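PDB 5C12: gene 2 protein from Enterobacteria phage Sf6, which forms the large subunit of the viral DNA-packaging terminase, here represented by its metal-binding nuclease domain, which probably cuts DNA by a two-metal-ion mechanism. Local coordinates for residues V71-E76 against I94-D99; E84-A89 against R113-E118; D163-K168 against F172-A177. The protein carries 1 engineered substitution. One frame throughout, in Å; residues are numbered along the deposited sequence. Where two conformers were deposited one is given.

Contact 1: V71-E76 against I94-D99; sequences VKRIAE and IEDGAD
R73 on strand 70-77 and D96 beside the C-terminal end of helix 82-95 form a two-pronged salt bridge that dominates this contact. The guanidinium grips the carboxylate side-on, with R73 NE 3.0 Å from D96 OD2 and R73 NH2 2.7 Å from D96 OD1. Both acceptors lie within 7° of the guanidinium plane, and the two flat groups are only 22° apart, so the fork is nearly coplanar. OD2 offers its syn lone pair; OD1 is also met on its syn side, though somewhat out of the carboxylate plane. A bend at chi3 (-57°) in R73 turns NE and NH2 together onto the acid. D96 OD2 has a second partner in the hydroxyl of Y63, on strand 61-67.

E95 extends the network more loosely. Its OE2 is 3.8 Å from R73 NH2, a long salt bridge, and two waters span the same interval. One accepts from R73 NH1 at 3.0 Å, the other from R73 NH2 at 2.8 Å, and both donate to E95 OE2.

The remaining bond runs to the backbone. K72 NZ lies 2.7 Å from D96 O, in the carbonyl plane and on a lone pair, while the extended lysine runs antiparallel to the D96 side chain. Two neighbouring strand residues can reach the same partner because K72 and R73 form a classic beta bulge opposite S65. The helix ends in a Schellman motif, in which G97 has positive phi and G97 N bonds back to I94 O.

D96 is thus held through both its carboxylate and its carbonyl. The two cations have separate roles: K72 probably offsets the carbonyl end of the helix, while R73 probably favours the ionised form of the aspartate.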
ATOM      1  N   VAL A  71       1.899  -9.908  -3.807  1.00 11.98           N
ATOM      2  CA  VAL A  71       2.727  -8.746  -4.162  1.00  9.07           C
ATOM      3  C   VAL A  71       3.895  -9.187  -5.069  1.00 11.04           C
ATOM      4  O   VAL A  71       4.630 -10.114  -4.733  1.00 12.61           O
ATOM      5  CB  VAL A  71       3.254  -8.035  -2.896  1.00 10.93           C
ATOM      6  CG1 VAL A  71       4.103  -6.804  -3.253  1.00 12.24           C
ATOM      7  CG2 VAL A  71       2.105  -7.617  -1.978  1.00 11.10           C
ATOM      8  N   LYS A  72       4.047  -8.543  -6.222  1.00 10.88           N
ATOM      9  CA  LYS A  72       5.026  -8.973  -7.211  1.00 13.36           C
ATOM     10  C   LYS A  72       6.145  -7.967  -7.507  1.00 10.93           C
ATOM     11  O   LYS A  72       7.186  -8.360  -8.032  1.00 13.61           O
ATOM     12  CB  LYS A  72       4.340  -9.417  -8.499  1.00 16.05           C
ATOM     13  CG  LYS A  72       3.639  -8.353  -9.256  1.00 25.39           C
ATOM     14  CD  LYS A  72       3.126  -8.889 -10.593  1.00 25.80           C
ATOM     15  CE  LYS A  72       2.433  -7.786 -11.378  1.00 24.53           C
ATOM     16  NZ  LYS A  72       1.964  -8.342 -12.666  1.00 19.02           N
ATOM     17  N   ARG A  73       5.950  -6.691  -7.185  1.00 10.82           N
ATOM     18  CA  ARG A  73       6.982  -5.686  -7.384  1.00 10.78           C
ATOM     19  C   ARG A  73       6.946  -4.641  -6.298  1.00 11.36           C
ATOM     20  O   ARG A  73       5.873  -4.162  -5.911  1.00 10.97           O
ATOM     21  CB  ARG A  73       6.870  -4.982  -8.756  1.00 11.98           C
ATOM     22  CG  ARG A  73       8.118  -4.179  -9.107  1.00 13.73           C
ATOM     23  CD  ARG A  73       7.993  -3.315 -10.328  1.00 15.53           C
ATOM     24  NE  ARG A  73       7.631  -4.076 -11.513  1.00 17.00           N
ATOM     25  CZ  ARG A  73       8.495  -4.624 -12.352  1.00 21.39           C
ATOM     26  NH1 ARG A  73       9.794  -4.531 -12.129  1.00 22.41           N
ATOM     27  NH2 ARG A  73       8.055  -5.275 -13.413  1.00 21.90           N
ATOM     28  N   ILE A  74       8.126  -4.313  -5.796  1.00 12.02           N
ATOM     29  CA  ILE A  74       8.355  -3.171  -4.908  1.00 12.53           C
ATOM     30  C   ILE A  74       9.568  -2.417  -5.414  1.00 14.36           C
ATOM     31  O   ILE A  74      10.683  -2.963  -5.500  1.00 14.67           O
ATOM     32  CB  ILE A  74       8.630  -3.622  -3.445  1.00 13.06           C
ATOM     33  CG1 ILE A  74       7.448  -4.409  -2.842  1.00 12.16           C
ATOM     34  CG2 ILE A  74       9.035  -2.448  -2.598  1.00 13.12           C
ATOM     35  CD1 ILE A  74       6.165  -3.628  -2.569  1.00 10.52           C
ATOM     36  N   ALA A  75       9.383  -1.167  -5.822  1.00 12.26           N
ATOM     37  CA  ALA A  75      10.437  -0.452  -6.510  1.00 12.59           C
ATOM     38  C   ALA A  75      10.594   0.931  -5.944  1.00 11.58           C
ATOM     39  O   ALA A  75       9.626   1.558  -5.544  1.00 12.32           O
ATOM     40  CB  ALA A  75      10.153  -0.358  -8.032  1.00 12.85           C
ATOM     41  N   GLU A  76      11.830   1.392  -5.933  1.00 12.73           N
ATOM     42  CA  GLU A  76      12.186   2.742  -5.507  1.00 12.98           C
ATOM     43  C   GLU A  76      12.593   3.568  -6.733  1.00 14.71           C
ATOM     44  O   GLU A  76      13.262   3.081  -7.662  1.00 16.07           O
ATOM     45  CB  GLU A  76      13.311   2.693  -4.460  1.00 16.50           C
ATOM     46  CG  GLU A  76      14.605   2.022  -4.951  1.00 15.86           C
ATOM     47  CD  GLU A  76      15.695   1.861  -3.886  1.00 18.54           C
ATOM     48  OE1 GLU A  76      15.417   2.100  -2.690  1.00 21.36           O
ATOM     49  OE2 GLU A  76      16.830   1.513  -4.279  1.00 21.42           O
ATOM     50  N   ILE A  94       2.363  -0.329 -16.649  1.00 15.30           N
ATOM     51  CA  ILE A  94       2.198  -0.953 -17.939  1.00 15.49           C
ATOM     52  C   ILE A  94       2.960  -2.282 -18.022  1.00 17.96           C
ATOM     53  O   ILE A  94       2.404  -3.293 -18.464  1.00 18.15           O
ATOM     54  CB  ILE A  94       2.620   0.026 -19.044  1.00 15.32           C
ATOM     55  CG1 ILE A  94       1.616   1.176 -19.089  1.00 16.42           C
ATOM     56  CG2 ILE A  94       2.713  -0.679 -20.405  1.00 18.93           C
ATOM     57  CD1 ILE A  94       2.138   2.365 -19.838  1.00 19.99           C
ATOM     58  N   GLU A  95       4.219  -2.285 -17.595  1.00 17.34           N
ATOM     59  CA  GLU A  95       5.048  -3.490 -17.628  1.00 16.92           C
ATOM     60  C   GLU A  95       4.423  -4.616 -16.795  1.00 18.28           C
ATOM     61  O   GLU A  95       4.503  -5.798 -17.167  1.00 19.87           O
ATOM     62  CB  GLU A  95       6.447  -3.146 -17.123  1.00 16.99           C
ATOM     63  CG  GLU A  95       7.437  -4.281 -17.178  1.00 22.69           C
ATOM     64  CD  GLU A  95       8.850  -3.858 -16.796  1.00 50.99           C
ATOM     65  OE1 GLU A  95       9.068  -2.665 -16.495  1.00 32.27           O
ATOM     66  OE2 GLU A  95       9.749  -4.723 -16.798  1.00 47.31           O
ATOM     67  N   ASP A  96       3.770  -4.238 -15.699  1.00 14.48           N
ATOM     68  CA  ASP A  96       3.177  -5.189 -14.776  1.00 13.64           C
ATOM     69  C   ASP A  96       1.778  -5.640 -15.182  1.00 13.44           C
ATOM     70  O   ASP A  96       1.184  -6.481 -14.506  1.00 17.81           O
ATOM     71  CB  ASP A  96       3.118  -4.595 -13.365  1.00 14.21           C
ATOM     72  CG  ASP A  96       4.479  -4.576 -12.682  1.00 18.44           C
ATOM     73  OD1 ASP A  96       5.344  -5.382 -13.081  1.00 17.99           O
ATOM     74  OD2 ASP A  96       4.689  -3.736 -11.778  1.00 15.28           O
ATOM     75  N   GLY A  97       1.247  -5.090 -16.262  1.00 15.55           N
ATOM     76  CA  GLY A  97      -0.080  -5.460 -16.734  1.00 16.50           C
ATOM     77  C   GLY A  97      -1.171  -5.009 -15.778  1.00 15.21           C
ATOM     78  O   GLY A  97      -2.171  -5.700 -15.586  1.00 17.89           O
ATOM     79  N   ALA A  98      -0.974  -3.848 -15.159  1.00 14.19           N
ATOM     80  CA  ALA A  98      -1.945  -3.324 -14.220  1.00 12.27           C
ATOM     81  C   ALA A  98      -3.312  -3.133 -14.843  1.00 15.22           C
ATOM     82  O   ALA A  98      -3.434  -2.680 -15.979  1.00 16.44           O
ATOM     83  CB  ALA A  98      -1.465  -2.012 -13.607  1.00 14.19           C
ATOM     84  N   ASP A  99      -4.336  -3.456 -14.061  1.00 13.07           N
ATOM     85  CA  ASP A  99      -5.713  -3.106 -14.378  1.00 11.78           C
ATOM     86  C   ASP A  99      -6.069  -1.775 -13.742  1.00 15.62           C
ATOM     87  O   ASP A  99      -6.881  -1.029 -14.271  1.00 17.11           O
ATOM     88  CB  ASP A  99      -6.655  -4.201 -13.863  1.00 14.82           C
ATOM     89  CG  ASP A  99      -6.402  -5.528 -14.531  1.00 18.80           C
ATOM     90  OD1 ASP A  99      -6.571  -5.623 -15.757  1.00 19.40           O
ATOM     91  OD2 ASP A  99      -6.006  -6.494 -13.848  1.00 17.06           O
TER
HETATM   92  O   HOH W   1      11.338  -5.239 -14.575  1.00 43.37           O
HETATM   93  O   HOH W   2       9.070  -7.022 -15.364  1.00 48.49           O

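Contact 2: E84-A89 against R113-E118; sequences EGADWA and RRQTTE
Q115 on helix 113-119 reaches across to A86 and D87 on helix 82-95, and its amide rests on the A86 methyl by van der Waals contact. A86 CB is 3.8 Å from Q115 NE2 and 3.9 Å from Q115 CD. The side chain spans the gap because it is fully extended, with CG anti to the backbone N (chi1 177°). Although Q115 NE2 comes within 3.6 Å of D87 N, both are donors, and no hydrogen bond joins the two segments.

Polar anchoring comes from just outside: Q115 NE2 donates to the carbonyl of N83, in the first turn of helix 82-95. Within helix 113-119, R114 NE and E118 OE2 form a salt bridge of 3.0 Å one turn apart, with the nitrogen above the carboxylate plane.

L112 also packs on A86, while A89 and T116 both touch Y101 of strand 100-104. The helices therefore lie side by side on one face of the sheet, with A86 and T116 CA atoms 6.9 Å apart. The chemistry implies a modest join, in which one amide covers a buried alanine and tethers itself to the neighbouring helix through a backbone carbonyl.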
ATOM      1  N   GLU A  84       9.192  12.928 -13.981  1.00 19.23           N
ATOM      2  CA  GLU A  84       9.978  11.740 -14.280  1.00 20.71           C
ATOM      3  C   GLU A  84       9.509  10.572 -13.416  1.00 16.65           C
ATOM      4  O   GLU A  84       9.379   9.432 -13.870  1.00 17.22           O
ATOM      5  CB  GLU A  84      11.467  12.011 -14.027  1.00 19.06           C
ATOM      6  CG  GLU A  84      12.064  13.011 -14.994  1.00 23.00           C
ATOM      7  CD  GLU A  84      13.468  13.440 -14.620  1.00 29.45           C
ATOM      8  OE1 GLU A  84      13.774  13.512 -13.417  1.00 26.80           O
ATOM      9  OE2 GLU A  84      14.262  13.701 -15.536  1.00 30.96           O
ATOM     10  N   GLY A  85       9.204  10.866 -12.162  1.00 16.41           N
ATOM     11  CA  GLY A  85       8.692   9.850 -11.272  1.00 14.84           C
ATOM     12  C   GLY A  85       7.375   9.235 -11.753  1.00 14.23           C
ATOM     13  O   GLY A  85       7.171   8.017 -11.717  1.00 14.90           O
ATOM     14  N   ALA A  86       6.455  10.071 -12.222  1.00 14.19           N
ATOM     15  CA  ALA A  86       5.191   9.536 -12.700  1.00 15.26           C
ATOM     16  C   ALA A  86       5.383   8.751 -14.003  1.00 14.23           C
ATOM     17  O   ALA A  86       4.691   7.776 -14.247  1.00 15.93           O
ATOM     18  CB  ALA A  86       4.174  10.669 -12.889  1.00 17.40           C
ATOM     19  N   ASP A  87       6.306   9.182 -14.846  1.00 15.06           N
ATOM     20  CA  ASP A  87       6.626   8.427 -16.063  1.00 17.99           C
ATOM     21  C   ASP A  87       7.162   7.050 -15.678  1.00 18.05           C
ATOM     22  O   ASP A  87       6.772   6.018 -16.225  1.00 16.86           O
ATOM     23  CB  ASP A  87       7.674   9.141 -16.887  1.00 16.96           C
ATOM     24  CG  ASP A  87       7.959   8.432 -18.194  1.00 37.78           C
ATOM     25  OD1 ASP A  87       6.987   8.085 -18.901  1.00 50.27           O
ATOM     26  OD2 ASP A  87       9.148   8.218 -18.514  1.00 68.80           O
ATOM     27  N   TRP A  88       8.066   7.043 -14.711  1.00 16.58           N
ATOM     28  CA  TRP A  88       8.634   5.798 -14.210  1.00 16.20           C
ATOM     29  C   TRP A  88       7.561   4.848 -13.684  1.00 13.45           C
ATOM     30  O   TRP A  88       7.519   3.660 -14.037  1.00 14.12           O
ATOM     31  CB  TRP A  88       9.669   6.149 -13.140  1.00 14.70           C
ATOM     32  CG  TRP A  88      10.082   4.990 -12.240  1.00 15.94           C
ATOM     33  CD1 TRP A  88      10.914   3.949 -12.566  1.00 18.51           C
ATOM     34  CD2 TRP A  88       9.731   4.810 -10.874  1.00 13.30           C
ATOM     35  NE1 TRP A  88      11.065   3.117 -11.477  1.00 15.99           N
ATOM     36  CE2 TRP A  88      10.366   3.630 -10.428  1.00 13.21           C
ATOM     37  CE3 TRP A  88       8.924   5.515  -9.973  1.00 12.87           C
ATOM     38  CZ2 TRP A  88      10.215   3.151  -9.138  1.00 13.45           C
ATOM     39  CZ3 TRP A  88       8.780   5.032  -8.703  1.00 15.48           C
ATOM     40  CH2 TRP A  88       9.412   3.849  -8.299  1.00 13.09           C
ATOM     41  N   ALA A  89       6.678   5.357 -12.827  1.00 12.72           N
ATOM     42  CA  ALA A  89       5.697   4.520 -12.166  1.00 14.15           C
ATOM     43  C   ALA A  89       4.625   4.024 -13.121  1.00 11.73           C
ATOM     44  O   ALA A  89       4.199   2.881 -13.047  1.00 12.90           O
ATOM     45  CB  ALA A  89       5.056   5.279 -11.044  1.00 14.33           C
ATOM     46  N   ARG A 113      -2.722  14.036 -12.738  1.00 17.19           N
ATOM     47  CA  ARG A 113      -3.714  13.227 -13.440  0.54 14.41           C
ATOM     48  C   ARG A 113      -3.561  13.318 -14.958  1.00 15.34           C
ATOM     49  O   ARG A 113      -3.656  12.309 -15.627  1.00 16.28           O
ATOM     50  CB  ARG A 113      -5.160  13.540 -13.049  0.54 14.51           C
ATOM     51  CG  ARG A 113      -6.101  12.557 -13.729  0.54 14.46           C
ATOM     52  CD  ARG A 113      -7.580  12.641 -13.371  0.54 19.93           C
ATOM     53  NE  ARG A 113      -8.263  11.492 -13.974  0.54 14.55           N
ATOM     54  CZ  ARG A 113      -8.294  10.273 -13.438  0.54 15.16           C
ATOM     55  NH1 ARG A 113      -7.773  10.064 -12.254  0.54 15.79           N
ATOM     56  NH2 ARG A 113      -8.903   9.282 -14.065  0.54 24.98           N
ATOM     57  N   ARG A 114      -3.326  14.505 -15.511  1.00 16.40           N
ATOM     58  CA  ARG A 114      -3.193  14.604 -16.960  1.00 17.42           C
ATOM     59  C   ARG A 114      -2.050  13.724 -17.479  1.00 17.24           C
ATOM     60  O   ARG A 114      -2.217  12.961 -18.429  1.00 19.48           O
ATOM     61  CB  ARG A 114      -2.987  16.064 -17.384  1.00 18.69           C
ATOM     62  CG  ARG A 114      -2.664  16.212 -18.831  1.00 19.86           C
ATOM     63  CD  ARG A 114      -2.312  17.679 -19.185  1.00 21.21           C
ATOM     64  NE  ARG A 114      -1.080  17.634 -19.947  1.00 59.58           N
ATOM     65  CZ  ARG A 114       0.064  18.185 -19.579  1.00 22.10           C
ATOM     66  NH1 ARG A 114       0.145  18.937 -18.485  1.00 27.67           N
ATOM     67  NH2 ARG A 114       1.119  18.075 -20.367  1.00 59.62           N
ATOM     68  N   GLN A 115      -0.889  13.802 -16.838  1.00 17.02           N
ATOM     69  CA  GLN A 115       0.252  13.026 -17.283  1.00 17.79           C
ATOM     70  C   GLN A 115      -0.034  11.546 -17.134  1.00 15.92           C
ATOM     71  O   GLN A 115       0.338  10.729 -17.975  1.00 17.11           O
ATOM     72  CB  GLN A 115       1.498  13.394 -16.489  1.00 21.22           C
ATOM     73  CG  GLN A 115       2.707  12.569 -16.872  1.00 22.56           C
ATOM     74  CD  GLN A 115       3.932  12.915 -16.059  1.00 28.15           C
ATOM     75  OE1 GLN A 115       3.917  13.844 -15.244  1.00 22.47           O
ATOM     76  NE2 GLN A 115       5.016  12.187 -16.302  1.00 25.20           N
ATOM     77  N   THR A 116      -0.688  11.194 -16.043  1.00 15.52           N
ATOM     78  CA  THR A 116      -0.999   9.804 -15.782  1.00 14.09           C
ATOM     79  C   THR A 116      -1.948   9.242 -16.823  1.00 17.18           C
ATOM     80  O   THR A 116      -1.705   8.161 -17.372  1.00 17.27           O
ATOM     81  CB  THR A 116      -1.568   9.649 -14.384  1.00 14.99           C
ATOM     82  OG1 THR A 116      -0.597  10.113 -13.439  1.00 15.95           O
ATOM     83  CG2 THR A 116      -1.924   8.225 -14.103  1.00 12.81           C
ATOM     84  N   THR A 117      -3.017   9.976 -17.125  1.00 16.78           N
ATOM     85  CA  THR A 117      -3.964   9.492 -18.122  1.00 18.63           C
ATOM     86  C   THR A 117      -3.346   9.455 -19.526  1.00 17.10           C
ATOM     87  O   THR A 117      -3.610   8.533 -20.291  1.00 20.82           O
ATOM     88  CB  THR A 117      -5.287  10.287 -18.098  1.00 19.35           C
ATOM     89  OG1 THR A 117      -5.022  11.670 -18.297  1.00 24.32           O
ATOM     90  CG2 THR A 117      -5.991  10.087 -16.770  1.00 21.16           C
ATOM     91  N   GLU A 118      -2.479  10.415 -19.847  1.00 17.41           N
ATOM     92  CA  GLU A 118      -1.717  10.369 -21.099  1.00 18.49           C
ATOM     93  C   GLU A 118      -0.879   9.101 -21.193  1.00 21.27           C
ATOM     94  O   GLU A 118      -0.766   8.479 -22.255  1.00 21.05           O
ATOM     95  CB  GLU A 118      -0.795  11.600 -21.236  1.00 23.52           C
ATOM     96  CG  GLU A 118      -1.512  12.935 -21.454  1.00 24.45           C
ATOM     97  CD  GLU A 118      -0.563  14.156 -21.439  1.00 30.75           C
ATOM     98  OE1 GLU A 118       0.633  13.986 -21.101  1.00 36.24           O
ATOM     99  OE2 GLU A 118      -1.013  15.289 -21.756  1.00 23.94           O
TER

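Contact 3: D163-K168 against F172-A177; sequences DVFRNK and FYYALA
F165 meets Y174 on the connection leading from helix 161-164 into helix 168-189. F165 CE1 lies 3.5 Å from Y174 CB and 3.9 Å from Y174 CG, so the phenylalanine ring leans on the root of the tyrosine side chain more than on its ring. The two rings stand obliquely, with planes 40° apart and centroids separated by 6.0 Å. One face of the F165 ring is covered by the preceding residue, as V164 CG1 sits 3.9 Å above its centre.

Further along, N167 is the N-cap of helix 168-189: its OD1 accepts from the backbone N of A170, with chi1 at 53° folding the amide back over the first turn. This helix borders the nuclease active site, since the hydroxyl of Y173 hydrogen-bonds OD1 of the magnesium ligand D252.

K168 opens the helix. Its carbonyl receives F172 N at 2.9 Å, N-H...O angle 167°, and K168 O is also 3.3 Å from F172 CD2. The lysine's aliphatic part packs on F130, which F172 touches as well, and its NZ turns, by a bend at the end of the chain, to the carbonyl of S135 and the carboxylate of E134. F172 goes on to meet the ring of H259 and the side chain of M255.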
ATOM      1  N   ASP A 163     -16.768   5.210  11.817  1.00 15.89           N
ATOM      2  CA  ASP A 163     -16.601   5.291  13.268  1.00 16.26           C
ATOM      3  C   ASP A 163     -15.235   4.732  13.679  1.00 15.56           C
ATOM      4  O   ASP A 163     -14.707   5.118  14.709  1.00 17.49           O
ATOM      5  CB  ASP A 163     -17.658   4.480  13.996  1.00 17.15           C
ATOM      6  CG  ASP A 163     -19.037   5.082  13.910  1.00 19.48           C
ATOM      7  OD1 ASP A 163     -19.250   6.201  14.428  1.00 19.11           O
ATOM      8  OD2 ASP A 163     -19.933   4.394  13.378  1.00 22.59           O
ATOM      9  N   VAL A 164     -14.701   3.806  12.897  1.00 14.51           N
ATOM     10  CA  VAL A 164     -13.500   3.071  13.274  1.00 15.15           C
ATOM     11  C   VAL A 164     -12.221   3.750  12.770  1.00 15.73           C
ATOM     12  O   VAL A 164     -11.251   3.885  13.516  1.00 16.59           O
ATOM     13  CB  VAL A 164     -13.567   1.623  12.756  1.00 14.95           C
ATOM     14  CG1 VAL A 164     -12.223   0.909  12.993  1.00 18.42           C
ATOM     15  CG2 VAL A 164     -14.706   0.883  13.439  1.00 16.92           C
ATOM     16  N   PHE A 165     -12.224   4.193  11.515  1.00 13.46           N
ATOM     17  CA  PHE A 165     -11.036   4.783  10.894  1.00 15.65           C
ATOM     18  C   PHE A 165     -11.215   6.275  10.691  1.00 14.46           C
ATOM     19  O   PHE A 165     -12.266   6.718  10.236  1.00 14.14           O
ATOM     20  CB  PHE A 165     -10.783   4.175   9.525  1.00 15.65           C
ATOM     21  CG  PHE A 165     -10.581   2.696   9.554  1.00 16.97           C
ATOM     22  CD1 PHE A 165      -9.438   2.146  10.124  1.00 16.83           C
ATOM     23  CD2 PHE A 165     -11.536   1.849   9.019  1.00 16.77           C
ATOM     24  CE1 PHE A 165      -9.266   0.788  10.153  1.00 16.48           C
ATOM     25  CE2 PHE A 165     -11.349   0.484   9.030  1.00 20.61           C
ATOM     26  CZ  PHE A 165     -10.223  -0.046   9.606  1.00 16.62           C
ATOM     27  N   ARG A 166     -10.205   7.060  11.034  1.00 12.71           N
ATOM     28  CA  ARG A 166     -10.316   8.491  10.779  1.00 13.25           C
ATOM     29  C   ARG A 166     -10.401   8.778   9.290  1.00 13.97           C
ATOM     30  O   ARG A 166     -11.236   9.569   8.841  1.00 14.32           O
ATOM     31  CB  ARG A 166      -9.161   9.292  11.390  1.00 13.71           C
ATOM     32  CG  ARG A 166      -9.257  10.773  10.989  1.00 17.37           C
ATOM     33  CD  ARG A 166      -8.341  11.696  11.732  1.00 19.15           C
ATOM     34  NE  ARG A 166      -8.711  13.088  11.451  1.00 20.63           N
ATOM     35  CZ  ARG A 166      -8.230  14.149  12.087  1.00 29.63           C
ATOM     36  NH1 ARG A 166      -7.344  14.013  13.062  1.00 27.04           N
ATOM     37  NH2 ARG A 166      -8.645  15.361  11.747  1.00 24.61           N
ATOM     38  N   ASN A 167      -9.544   8.134   8.517  1.00 11.72           N
ATOM     39  CA  ASN A 167      -9.359   8.510   7.122  1.00 13.19           C
ATOM     40  C   ASN A 167      -8.851   7.341   6.303  1.00 12.87           C
ATOM     41  O   ASN A 167      -8.651   6.249   6.832  1.00 11.61           O
ATOM     42  CB  ASN A 167      -8.422   9.729   7.015  1.00 13.14           C
ATOM     43  CG  ASN A 167      -7.105   9.538   7.752  1.00 14.01           C
ATOM     44  OD1 ASN A 167      -6.587   8.410   7.882  1.00 13.33           O
ATOM     45  ND2 ASN A 167      -6.542  10.643   8.222  1.00 15.15           N
ATOM     46  N   LYS A 168      -8.702   7.552   4.994  1.00 11.45           N
ATOM     47  CA  LYS A 168      -8.284   6.483   4.104  1.00 12.28           C
ATOM     48  C   LYS A 168      -6.889   5.955   4.410  1.00 11.52           C
ATOM     49  O   LYS A 168      -6.637   4.756   4.273  1.00 13.14           O
ATOM     50  CB  LYS A 168      -8.352   6.941   2.633  1.00 11.83           C
ATOM     51  CG  LYS A 168      -9.765   7.007   2.099  1.00 14.56           C
ATOM     52  CD  LYS A 168      -9.791   7.427   0.626  1.00 15.20           C
ATOM     53  CE  LYS A 168     -11.177   7.287   0.035  1.00 20.68           C
ATOM     54  NZ  LYS A 168     -12.075   8.351   0.517  1.00 20.52           N
ATOM     55  N   PHE A 172      -6.674   1.971   4.893  1.00 10.75           N
ATOM     56  CA  PHE A 172      -5.946   1.057   4.021  1.00 10.55           C
ATOM     57  C   PHE A 172      -4.676   0.519   4.630  1.00 10.65           C
ATOM     58  O   PHE A 172      -4.304  -0.613   4.305  1.00 12.00           O
ATOM     59  CB  PHE A 172      -5.815   1.631   2.612  1.00 11.88           C
ATOM     60  CG  PHE A 172      -7.141   1.697   1.939  1.00 14.19           C
ATOM     61  CD1 PHE A 172      -7.767   0.525   1.553  1.00 15.01           C
ATOM     62  CD2 PHE A 172      -7.832   2.888   1.825  1.00 12.75           C
ATOM     63  CE1 PHE A 172      -9.010   0.540   0.991  1.00 17.65           C
ATOM     64  CE2 PHE A 172      -9.096   2.913   1.259  1.00 14.65           C
ATOM     65  CZ  PHE A 172      -9.686   1.737   0.852  1.00 15.92           C
ATOM     66  N   TYR A 173      -4.025   1.246   5.542  1.00 10.76           N
ATOM     67  CA  TYR A 173      -2.914   0.639   6.277  1.00 10.76           C
ATOM     68  C   TYR A 173      -3.432  -0.496   7.167  1.00 12.71           C
ATOM     69  O   TYR A 173      -2.768  -1.524   7.311  1.00 11.09           O
ATOM     70  CB  TYR A 173      -2.121   1.654   7.106  1.00 10.61           C
ATOM     71  CG  TYR A 173      -0.824   2.086   6.463  1.00 12.81           C
ATOM     72  CD1 TYR A 173       0.160   1.148   6.188  1.00 11.39           C
ATOM     73  CD2 TYR A 173      -0.572   3.418   6.108  1.00 10.03           C
ATOM     74  CE1 TYR A 173       1.314   1.498   5.615  1.00 12.42           C
ATOM     75  CE2 TYR A 173       0.611   3.785   5.513  1.00 13.65           C
ATOM     76  CZ  TYR A 173       1.562   2.805   5.263  1.00 11.76           C
ATOM     77  OH  TYR A 173       2.739   3.123   4.658  1.00 14.54           O
ATOM     78  N   TYR A 174      -4.620  -0.349   7.748  1.00 11.90           N
ATOM     79  CA  TYR A 174      -5.183  -1.439   8.547  1.00 11.94           C
ATOM     80  C   TYR A 174      -5.702  -2.585   7.666  1.00 11.04           C
ATOM     81  O   TYR A 174      -5.719  -3.727   8.109  1.00 13.03           O
ATOM     82  CB  TYR A 174      -6.265  -0.930   9.508  1.00 13.87           C
ATOM     83  CG  TYR A 174      -5.674  -0.456  10.810  1.00 13.19           C
ATOM     84  CD1 TYR A 174      -5.352  -1.370  11.811  1.00 14.58           C
ATOM     85  CD2 TYR A 174      -5.376   0.890  11.030  1.00 15.39           C
ATOM     86  CE1 TYR A 174      -4.783  -0.944  12.997  1.00 13.67           C
ATOM     87  CE2 TYR A 174      -4.810   1.311  12.219  1.00 16.74           C
ATOM     88  CZ  TYR A 174      -4.511   0.392  13.197  1.00 18.94           C
ATOM     89  OH  TYR A 174      -3.946   0.816  14.383  1.00 20.95           O
ATOM     90  N   ALA A 175      -6.122  -2.292   6.435  1.00 11.21           N
ATOM     91  CA  ALA A 175      -6.465  -3.351   5.498  1.00 12.49           C
ATOM     92  C   ALA A 175      -5.223  -4.206   5.279  1.00 11.62           C
ATOM     93  O   ALA A 175      -5.292  -5.442   5.267  1.00 13.11           O
ATOM     94  CB  ALA A 175      -6.961  -2.766   4.161  1.00 13.02           C
ATOM     95  N   LEU A 176      -4.104  -3.537   5.119  1.00 10.67           N
ATOM     96  CA  LEU A 176      -2.823  -4.222   4.932  1.00 10.76           C
ATOM     97  C   LEU A 176      -2.480  -5.024   6.193  1.00 12.93           C
ATOM     98  O   LEU A 176      -2.135  -6.212   6.123  1.00 13.33           O
ATOM     99  CB  LEU A 176      -1.749  -3.201   4.614  1.00 10.33           C
ATOM    100  CG  LEU A 176      -0.289  -3.662   4.528  1.00 11.84           C
ATOM    101  CD1 LEU A 176      -0.197  -4.772   3.496  1.00 12.43           C
ATOM    102  CD2 LEU A 176       0.601  -2.492   4.163  1.00 14.43           C
ATOM    103  N   ALA A 177      -2.560  -4.371   7.352  1.00 10.92           N
ATOM    104  CA  ALA A 177      -2.215  -5.026   8.594  1.00 12.15           C
ATOM    105  C   ALA A 177      -3.101  -6.242   8.841  1.00 14.11           C
ATOM    106  O   ALA A 177      -2.613  -7.286   9.280  1.00 14.41           O
ATOM    107  CB  ALA A 177      -2.276  -4.061   9.745  1.00 14.69           C
TER

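In the fold
Contacts 1 and 2 share helix 82-95, using its C-terminal end and its first turns, and touch where W88 packs on the backbone of A75 and E76. Contact 1 ties that helix to strand 70-77; contact 2 ties it to helix 113-119, on the sheet of an RNase H-like nuclease fold. Contact 3 lies on the other side of the chain's centre and touches neither. All three are partly buried, contact 2 farthest out (its centre about 18 Å from the chain's centre, against about 12 Å and 11 Å for contacts 1 and 3). Their chemistry differs: charge and water at contact 1, an amide over an alanine at contact 2, and aromatic packing with helix-start bonding at contact 3.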